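Local coordinates for uncharacterized ABC transporter solute-binding protein yclQ (Bacillus subtilis subsp. subtilis str. 168, PDB 3GFV) that binds iron-free and ferric petrobactin, and its precursor 3,4-dihydroxybenzoic acid, as the solute-binding component of the YclNOPQ ABC transporter for siderophore uptake, at residues A78-L83 with D89-L94; I99-R104 with K110-I115; G43-L48 with D55-L60. All coordinates share one frame; numbering follows the deposited sequence.

Contact 1: residues A78-L83 with D89-L94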
loop_
_atom_site.group_PDB
_atom_site.type_symbol
_atom_site.label_atom_id
_atom_site.label_comp_id
_atom_site.label_asym_id
_atom_site.label_seq_id
_atom_site.Cartn_x
_atom_site.Cartn_y
_atom_site.Cartn_z
ATOM N N ALA A 78 19.903 -2.140 8.922
ATOM C CA ALA A 78 20.098 -3.590 8.892
ATOM C C ALA A 78 19.056 -4.262 8.016
ATOM O O ALA A 78 17.884 -3.880 8.029
ATOM C CB ALA A 78 20.061 -4.172 10.312
ATOM N N ASP A 79 19.488 -5.261 7.249
ATOM C CA ASP A 79 18.570 -6.067 6.440
ATOM C C ASP A 79 18.004 -7.193 7.313
ATOM O O ASP A 79 18.750 -8.075 7.763
ATOM C CB ASP A 79 19.329 -6.666 5.253
ATOM C CG ASP A 79 18.421 -7.405 4.281
ATOM O OD1 ASP A 79 17.201 -7.476 4.526
ATOM O OD2 ASP A 79 18.936 -7.925 3.273
ATOM N N VAL A 80 16.698 -7.167 7.571
ATOM C CA VAL A 80 16.096 -8.188 8.429
ATOM C C VAL A 80 15.270 -9.205 7.626
ATOM O O VAL A 80 14.349 -9.823 8.155
ATOM C CB VAL A 80 15.257 -7.552 9.596
ATOM C CG1 VAL A 80 16.170 -6.908 10.635
ATOM C CG2 VAL A 80 14.249 -6.533 9.064
ATOM N N GLY A 81 15.599 -9.353 6.341
ATOM C CA GLY A 81 15.077 -10.443 5.520
ATOM C C GLY A 81 14.078 -10.038 4.449
ATOM O O GLY A 81 14.342 -9.171 3.605
ATOM N N SER A 82 12.926 -10.696 4.459
ATOM C CA SER A 82 11.871 -10.367 3.509
ATOM C C SER A 82 10.556 -10.203 4.240
ATOM O O SER A 82 10.443 -10.524 5.430
ATOM C CB SER A 82 11.747 -11.461 2.442
ATOM O OG SER A 82 11.093 -12.590 2.967
ATOM N N LEU A 83 9.557 -9.702 3.517
ATOM C CA LEU A 83 8.284 -9.381 4.135
ATOM C C LEU A 83 7.634 -10.654 4.648
ATOM O O LEU A 83 6.975 -10.635 5.684
ATOM C CB LEU A 83 7.362 -8.691 3.134
ATOM C CG LEU A 83 7.799 -7.268 2.781
ATOM C CD1 LEU A 83 6.986 -6.772 1.599
ATOM C CD2 LEU A 83 7.581 -6.372 3.979
ATOM N N ASP A 89 16.324 -13.872 14.144
ATOM C CA ASP A 89 17.553 -13.750 14.920
ATOM C C ASP A 89 18.203 -12.390 14.718
ATOM O O ASP A 89 18.725 -11.782 15.665
ATOM C CB ASP A 89 18.551 -14.836 14.504
ATOM C CG ASP A 89 18.214 -16.199 15.083
ATOM O OD1 ASP A 89 17.231 -16.313 15.838
ATOM O OD2 ASP A 89 18.966 -17.155 14.807
ATOM N N LYS A 90 18.208 -11.922 13.474
ATOM C CA LYS A 90 18.777 -10.621 13.189
ATOM C C LYS A 90 17.960 -9.516 13.856
ATOM O O LYS A 90 18.527 -8.573 14.419
ATOM C CB LYS A 90 18.852 -10.375 11.692
ATOM C CG LYS A 90 19.568 -9.084 11.344
ATOM C CD LYS A 90 21.009 -9.137 11.826
ATOM C CE LYS A 90 21.769 -7.885 11.425
ATOM N NZ LYS A 90 23.235 -8.041 11.653
ATOM N N VAL A 91 16.636 -9.623 13.786
ATOM C CA VAL A 91 15.775 -8.664 14.497
ATOM C C VAL A 91 16.170 -8.569 15.985
ATOM O O VAL A 91 16.363 -7.466 16.514
ATOM C CB VAL A 91 14.267 -8.981 14.352
ATOM C CG1 VAL A 91 13.432 -7.971 15.171
ATOM C CG2 VAL A 91 13.855 -8.935 12.881
ATOM N N ALA A 92 16.303 -9.725 16.639
ATOM C CA ALA A 92 16.672 -9.802 18.047
ATOM C C ALA A 92 18.058 -9.207 18.279
ATOM O O ALA A 92 18.278 -8.497 19.258
ATOM C CB ALA A 92 16.613 -11.236 18.544
ATOM N N GLU A 93 18.976 -9.464 17.350
ATOM C CA GLU A 93 20.347 -8.961 17.468
ATOM C C GLU A 93 20.425 -7.432 17.535
ATOM O O GLU A 93 21.321 -6.868 18.172
ATOM C CB GLU A 93 21.188 -9.488 16.305
ATOM C CG GLU A 93 22.594 -8.925 16.194
ATOM C CD GLU A 93 23.323 -9.459 14.965
ATOM O OE1 GLU A 93 22.977 -10.572 14.505
ATOM O OE2 GLU A 93 24.234 -8.768 14.457
ATOM N N LEU A 94 19.476 -6.769 16.893
ATOM C CA LEU A 94 19.444 -5.314 16.847
ATOM C C LEU A 94 18.984 -4.691 18.167
ATOM O O LEU A 94 19.116 -3.484 18.362
ATOM C CB LEU A 94 18.524 -4.845 15.711
ATOM C CG LEU A 94 18.942 -5.255 14.304
ATOM C CD1 LEU A 94 17.840 -4.926 13.305
ATOM C CD2 LEU A 94 20.226 -4.567 13.898
#
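Val-80 and Ala-78 meet Val-91 and Leu-94 through methyl groups, and no hydrogen bond crosses between the two segments. The apolar part centres on Val-80 CG1, which lies 3.7 Å from Leu-94 CD1 and 3.8 Å from Val-91 CG2, the two valines crossing at about a right angle. Leu-94 divides its branches: CD1 serves Val-80 as well as Ala-78, while CD2 approaches Ala-78 CB at 3.6 Å. Val-80 and Leu-94 also touch Val-38 of strand 37-39, two places along in the sheet.

A second kind of contact comes from the aliphatic stem of Lys-90. Lys-90 CG sits 3.8 Å from Asp-79 O, and a bend at chi2 (62°) turns the chain so that CE passes Ala-78 CB. Lys-90 NZ forms a salt bridge with Glu-93 OE2 at 3.1 Å.

Asp-79 OD1 accepts from Gly-81 N inside its own segment (3.1 Å), met from above the carboxylate plane, which makes an Asx turn; the same oxygen accepts from Lys-62 N outside it. Helix 88-93 thus packs against edge strand 78-79 and the turn after it, in the parallel sheet of one lobe of the periplasmic binding protein fold.

Contact 2: residues I99-R104 with K110-I115. With PO4 (phosphate ion), chain C.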
loop_
_atom_site.group_PDB
_atom_site.type_symbol
_atom_site.label_atom_id
_atom_site.label_comp_id
_atom_site.label_asym_id
_atom_site.label_seq_id
_atom_site.Cartn_x
_atom_site.Cartn_y
_atom_site.Cartn_z
ATOM N N ILE A 99 8.891 -2.634 17.284
ATOM C CA ILE A 99 8.776 -3.329 15.995
ATOM C C ILE A 99 7.413 -2.997 15.401
ATOM O O ILE A 99 6.399 -3.018 16.108
ATOM C CB ILE A 99 8.937 -4.858 16.136
ATOM C CG1 ILE A 99 10.266 -5.190 16.848
ATOM C CG2 ILE A 99 8.896 -5.516 14.754
ATOM C CD1 ILE A 99 10.371 -6.681 17.279
ATOM N N ILE A 100 7.400 -2.664 14.115
ATOM C CA ILE A 100 6.159 -2.341 13.419
ATOM C C ILE A 100 5.918 -3.406 12.361
ATOM O O ILE A 100 6.784 -3.653 11.505
ATOM C CB ILE A 100 6.232 -0.975 12.727
ATOM C CG1 ILE A 100 6.374 0.149 13.763
ATOM C CG2 ILE A 100 5.013 -0.776 11.771
ATOM C CD1 ILE A 100 6.599 1.529 13.127
ATOM N N ILE A 101 4.758 -4.050 12.426
ATOM C CA ILE A 101 4.422 -5.076 11.434
ATOM C C ILE A 101 3.104 -4.765 10.743
ATOM O O ILE A 101 2.374 -3.851 11.136
ATOM C CB ILE A 101 4.343 -6.495 12.065
ATOM C CG1 ILE A 101 3.216 -6.560 13.117
ATOM C CG2 ILE A 101 5.674 -6.861 12.679
ATOM C CD1 ILE A 101 2.928 -7.958 13.667
ATOM N N SER A 102 2.788 -5.521 9.700
ATOM C CA SER A 102 1.461 -5.421 9.125
ATOM C C SER A 102 0.991 -6.783 8.638
ATOM O O SER A 102 1.380 -7.802 9.186
ATOM C CB SER A 102 1.369 -4.331 8.043
ATOM O OG SER A 102 2.324 -4.537 7.024
ATOM N N ALA A 103 0.107 -6.787 7.656
ATOM C CA ALA A 103 -0.651 -7.997 7.380
ATOM C C ALA A 103 0.220 -9.232 7.090
ATOM O O ALA A 103 -0.099 -10.335 7.530
ATOM C CB ALA A 103 -1.635 -7.736 6.239
ATOM N N ARG A 104 1.314 -9.048 6.361
ATOM C CA ARG A 104 2.135 -10.183 5.957
ATOM C C ARG A 104 2.864 -10.865 7.120
ATOM O O ARG A 104 3.353 -11.993 6.960
ATOM C CB ARG A 104 3.137 -9.770 4.878
ATOM C CG ARG A 104 2.482 -9.450 3.522
ATOM C CD ARG A 104 3.529 -9.004 2.517
ATOM N NE ARG A 104 3.007 -8.971 1.155
ATOM C CZ ARG A 104 2.723 -7.863 0.472
ATOM N NH1 ARG A 104 2.901 -6.665 1.014
ATOM N NH2 ARG A 104 2.259 -7.959 -0.765
ATOM N N LYS A 110 3.049 -12.765 18.033
ATOM C CA LYS A 110 3.504 -13.279 19.318
ATOM C C LYS A 110 5.031 -13.400 19.373
ATOM O O LYS A 110 5.652 -13.109 20.398
ATOM C CB LYS A 110 2.846 -14.634 19.587
ATOM C CG LYS A 110 3.291 -15.314 20.840
ATOM C CD LYS A 110 2.427 -16.552 21.077
ATOM C CE LYS A 110 3.008 -17.441 22.161
ATOM N NZ LYS A 110 2.083 -18.567 22.453
ATOM N N GLU A 111 5.630 -13.847 18.267
ATOM C CA GLU A 111 7.079 -14.046 18.192
ATOM C C GLU A 111 7.831 -12.709 18.255
ATOM O O GLU A 111 8.857 -12.580 18.926
ATOM C CB GLU A 111 7.450 -14.818 16.908
ATOM C CG GLU A 111 8.631 -15.772 17.071
ATOM C CD GLU A 111 9.020 -16.524 15.785
ATOM O OE1 GLU A 111 10.234 -16.789 15.614
ATOM O OE2 GLU A 111 8.134 -16.860 14.959
ATOM N N PHE A 112 7.319 -11.713 17.541
ATOM C CA PHE A 112 7.944 -10.400 17.527
ATOM C C PHE A 112 7.828 -9.750 18.906
ATOM O O PHE A 112 8.758 -9.090 19.369
ATOM C CB PHE A 112 7.261 -9.521 16.487
ATOM C CG PHE A 112 7.779 -9.713 15.066
ATOM C CD1 PHE A 112 9.108 -9.428 14.752
ATOM C CD2 PHE A 112 6.927 -10.141 14.051
ATOM C CE1 PHE A 112 9.575 -9.563 13.440
ATOM C CE2 PHE A 112 7.391 -10.297 12.739
ATOM C CZ PHE A 112 8.710 -9.999 12.438
ATOM N N SER A 113 6.680 -9.948 19.552
ATOM C CA SER A 113 6.415 -9.348 20.868
ATOM C C SER A 113 7.353 -9.847 21.959
ATOM O O SER A 113 7.568 -9.152 22.945
ATOM C CB SER A 113 4.968 -9.573 21.305
ATOM O OG SER A 113 4.071 -8.885 20.456
ATOM N N LYS A 114 7.905 -11.052 21.785
ATOM C CA LYS A 114 8.921 -11.559 22.705
ATOM C C LYS A 114 10.238 -10.789 22.572
ATOM O O LYS A 114 11.032 -10.735 23.512
ATOM C CB LYS A 114 9.160 -13.063 22.496
ATOM C CG LYS A 114 8.038 -13.955 23.003
ATOM C CD LYS A 114 8.567 -15.332 23.418
ATOM C CE LYS A 114 7.481 -16.198 24.054
ATOM N NZ LYS A 114 6.495 -16.685 23.049
ATOM N N ILE A 115 10.461 -10.180 21.409
ATOM C CA ILE A 115 11.684 -9.404 21.178
ATOM C C ILE A 115 11.556 -7.962 21.680
ATOM O O ILE A 115 12.438 -7.434 22.353
ATOM C CB ILE A 115 12.057 -9.396 19.681
ATOM C CG1 ILE A 115 12.249 -10.832 19.171
ATOM C CG2 ILE A 115 13.299 -8.554 19.437
ATOM C CD1 ILE A 115 12.380 -10.926 17.669
HETATM P P PO4 C . 0.606 -11.554 -0.461
HETATM O O1 PO4 C . -0.165 -10.264 -0.291
HETATM O O2 PO4 C . 1.970 -11.254 -1.036
HETATM O O3 PO4 C . 0.749 -12.233 0.886
HETATM O O4 PO4 C . -0.149 -12.456 -1.407
#
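Ile-101 lays its CG2 methyl over one face of the Phe-112 ring, offset toward the rim on the CD2-CE2 side. The CH-pi contact measures 4.1 Å from Ile-101 CG2 to the ring centroid, 25° off the normal, and that methyl is 3.8 Å from Phe-112 CD2. With CG1 placed between the backbone N and the carbonyl carbon (chi1 63°), CG2 is the branch of Ile-101 presented to the ring.

Ile-99 approaches the same phenylalanine at CD1, neither squarely over the face nor at the edge: its CG2 comes within 3.9 Å of Phe-112 CD1, and the two side chains cross at about a right angle. The CD1 methyl of Ile-99 reaches further along the helix, lying 3.6 Å from the backbone oxygen Phe-112 O and 4.0 Å from Ile-115 CB. The aromatic rings of Phe-40 and Phe-88, both inclined at intermediate angles to that of Phe-112, surround it further, so the buried ring lies among mostly apolar neighbours.

Beyond the strand, Arg-104 extends its chain from CG to NE and turns the edge of its guanidinium to a phosphate ion, probably from the crystallisation liquor. NE and NH2 each make a weak hydrogen bond to phosphate O2, with both nitrogens of Arg-104 3.3 Å from that oxygen. Lys-84 NZ also binds the phosphate, while Arg-104 NH2 is bonded to Tyr-275 O and the guanidinium forms a cation-pi contact with Tyr-275.

The axes of strand 99-101 and helix 110-115 run nearly antiparallel, at 166°, as expected where a helix returns along the sheet. Strand 98-101, helix 109-115 and strand 118-120 form a beta-alpha-beta unit, with Phe-112 as the main helix side chain packed on its first strand.

Contact 3: residues G43-L48 with D55-L60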
loop_
_atom_site.group_PDB
_atom_site.type_symbol
_atom_site.label_atom_id
_atom_site.label_comp_id
_atom_site.label_asym_id
_atom_site.label_seq_id
_atom_site.Cartn_x
_atom_site.Cartn_y
_atom_site.Cartn_z
ATOM N N GLY A 43 4.633 0.985 4.162
ATOM C CA GLY A 43 3.847 2.209 4.311
ATOM C C GLY A 43 4.313 2.967 5.543
ATOM O O GLY A 43 4.538 4.190 5.517
ATOM N N SER A 44 4.458 2.235 6.639
ATOM C CA SER A 44 4.868 2.842 7.899
ATOM C C SER A 44 6.272 3.391 7.752
ATOM O O SER A 44 6.605 4.451 8.287
ATOM C CB SER A 44 4.837 1.809 9.026
ATOM O OG SER A 44 3.517 1.368 9.284
ATOM N N LEU A 45 7.122 2.646 7.050
ATOM C CA LEU A 45 8.468 3.137 6.781
ATOM C C LEU A 45 8.463 4.485 6.052
ATOM O O LEU A 45 9.254 5.377 6.367
ATOM C CB LEU A 45 9.284 2.087 5.997
ATOM C CG LEU A 45 10.752 2.451 5.733
ATOM C CD1 LEU A 45 11.544 2.711 7.045
ATOM C CD2 LEU A 45 11.406 1.326 4.906
ATOM N N ASP A 46 7.567 4.642 5.079
ATOM C CA ASP A 46 7.564 5.864 4.293
ATOM C C ASP A 46 6.941 7.031 5.057
ATOM O O ASP A 46 7.296 8.189 4.818
ATOM C CB ASP A 46 7.036 5.659 2.839
ATOM C CG ASP A 46 5.506 5.636 2.708
ATOM O OD1 ASP A 46 5.011 4.782 1.930
ATOM O OD2 ASP A 46 4.796 6.481 3.314
ATOM N N THR A 47 6.063 6.720 6.010
ATOM C CA THR A 47 5.585 7.757 6.925
ATOM C C THR A 47 6.747 8.225 7.804
ATOM O O THR A 47 6.969 9.417 7.939
ATOM C CB THR A 47 4.383 7.293 7.768
ATOM O OG1 THR A 47 3.248 7.085 6.906
ATOM C CG2 THR A 47 4.005 8.344 8.852
ATOM N N LEU A 48 7.510 7.294 8.369
ATOM C CA LEU A 48 8.682 7.687 9.141
ATOM C C LEU A 48 9.609 8.573 8.300
ATOM O O LEU A 48 10.122 9.589 8.779
ATOM C CB LEU A 48 9.410 6.440 9.649
ATOM C CG LEU A 48 8.671 5.622 10.703
ATOM C CD1 LEU A 48 9.410 4.301 10.963
ATOM C CD2 LEU A 48 8.512 6.414 12.003
ATOM N N ASP A 55 16.654 8.297 10.832
ATOM C CA ASP A 55 17.724 7.986 11.771
ATOM C C ASP A 55 17.346 6.953 12.821
ATOM O O ASP A 55 18.226 6.336 13.419
ATOM C CB ASP A 55 18.218 9.255 12.476
ATOM C CG ASP A 55 19.034 10.138 11.568
ATOM O OD1 ASP A 55 19.448 9.658 10.487
ATOM O OD2 ASP A 55 19.262 11.313 11.933
ATOM N N ILE A 56 16.053 6.767 13.061
ATOM C CA ILE A 56 15.654 5.849 14.125
ATOM C C ILE A 56 15.180 4.491 13.586
ATOM O O ILE A 56 14.703 3.637 14.334
ATOM C CB ILE A 56 14.669 6.501 15.139
ATOM C CG1 ILE A 56 13.436 7.079 14.426
ATOM C CG2 ILE A 56 15.377 7.605 15.928
ATOM C CD1 ILE A 56 12.515 5.991 13.818
ATOM N N VAL A 57 15.319 4.301 12.282
ATOM C CA VAL A 57 15.022 2.997 11.686
ATOM C C VAL A 57 16.236 2.093 11.830
ATOM O O VAL A 57 17.271 2.352 11.220
ATOM C CB VAL A 57 14.701 3.116 10.195
ATOM C CG1 VAL A 57 14.346 1.749 9.614
ATOM C CG2 VAL A 57 13.555 4.092 9.981
ATOM N N ALA A 58 16.116 1.037 12.631
ATOM C CA ALA A 58 17.245 0.123 12.828
ATOM C C ALA A 58 17.391 -0.905 11.712
ATOM O O ALA A 58 18.501 -1.373 11.420
ATOM C CB ALA A 58 17.132 -0.585 14.173
ATOM N N GLY A 59 16.273 -1.273 11.099
ATOM C CA GLY A 59 16.269 -2.384 10.156
ATOM C C GLY A 59 14.936 -2.544 9.458
ATOM O O GLY A 59 13.889 -2.096 9.960
ATOM N N LEU A 60 14.980 -3.192 8.297
ATOM C CA LEU A 60 13.798 -3.417 7.480
ATOM C C LEU A 60 14.143 -4.579 6.543
ATOM O O LEU A 60 15.321 -4.879 6.323
ATOM C CB LEU A 60 13.483 -2.174 6.642
ATOM C CG LEU A 60 14.627 -1.665 5.754
ATOM C CD1 LEU A 60 14.126 -1.478 4.324
ATOM C CD2 LEU A 60 15.183 -0.347 6.326
#
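Leu-45 and Leu-48 meet Ile-56, Val-57 and Leu-60 through aliphatic branches alone, so neither segment brings a flat side chain, with a face or an edge, to the contact. It belongs to the beta-alpha-beta unit of strand 37-39, helix 42-50 and strand 57-60, in which the helix packs against the second strand with its direction nearly reversed, 152° between the axes of helix 43-48 and strand 57-60.

Leu-45 does most of the work. Its CG is anti to the backbone N (chi1 -176°), a conformation that carries both terminal methyls out toward the strand. The two divide their targets, CD1 fitting against both methyls of Val-57 and CD2 turning to Leu-60. One turn along the helix, Leu-48 makes looser contacts, with its CD1 4.3 Å from Val-57 CG2 and its CD2 4.4 Å from Ile-56 CD1. Leu-45 and Leu-48 also rest on Val-39 of strand 37-39, the neighbour of 57-60 in the sheet, and Phe-143 covers Leu-48 and Ile-56.

Asp-46 on this helix is engaged elsewhere: OD1 bonds Tyr-68 OH and Ser-283 OG, and OD2 takes Glu-282 N. Within the buried apolar seam, Leu-45 CD1 lies 3.8 Å from Val-57 CG2, and Leu-45 CD2 lies 3.9 Å from Leu-60 CD1.

All three contacts reach one parallel sheet, ordered 78-79, 57-60, 37-39, 98-101, 118-120, their centres 12 to 15 Å apart. Contacts 1 and 3 are joined by strand pairing: Val-80 N lies 2.9 Å from Leu-60 O. Contacts 1 and 2 share a continuous apolar layer, Val-91 CG1 being 3.9 Å from Ile-99 CD1. Contact 3 packs on the other face of the sheet, where Ser-44 OG lies 3.6 Å from Ile-100 CG2. The phosphate belongs to contact 2; Leu-83, in the same segment as Val-80, packs on Arg-104, the phosphate ligand. In this family the siderophore binds between two lobes; Arg-104, meeting Tyr-275, is consistent with a place near that cleft.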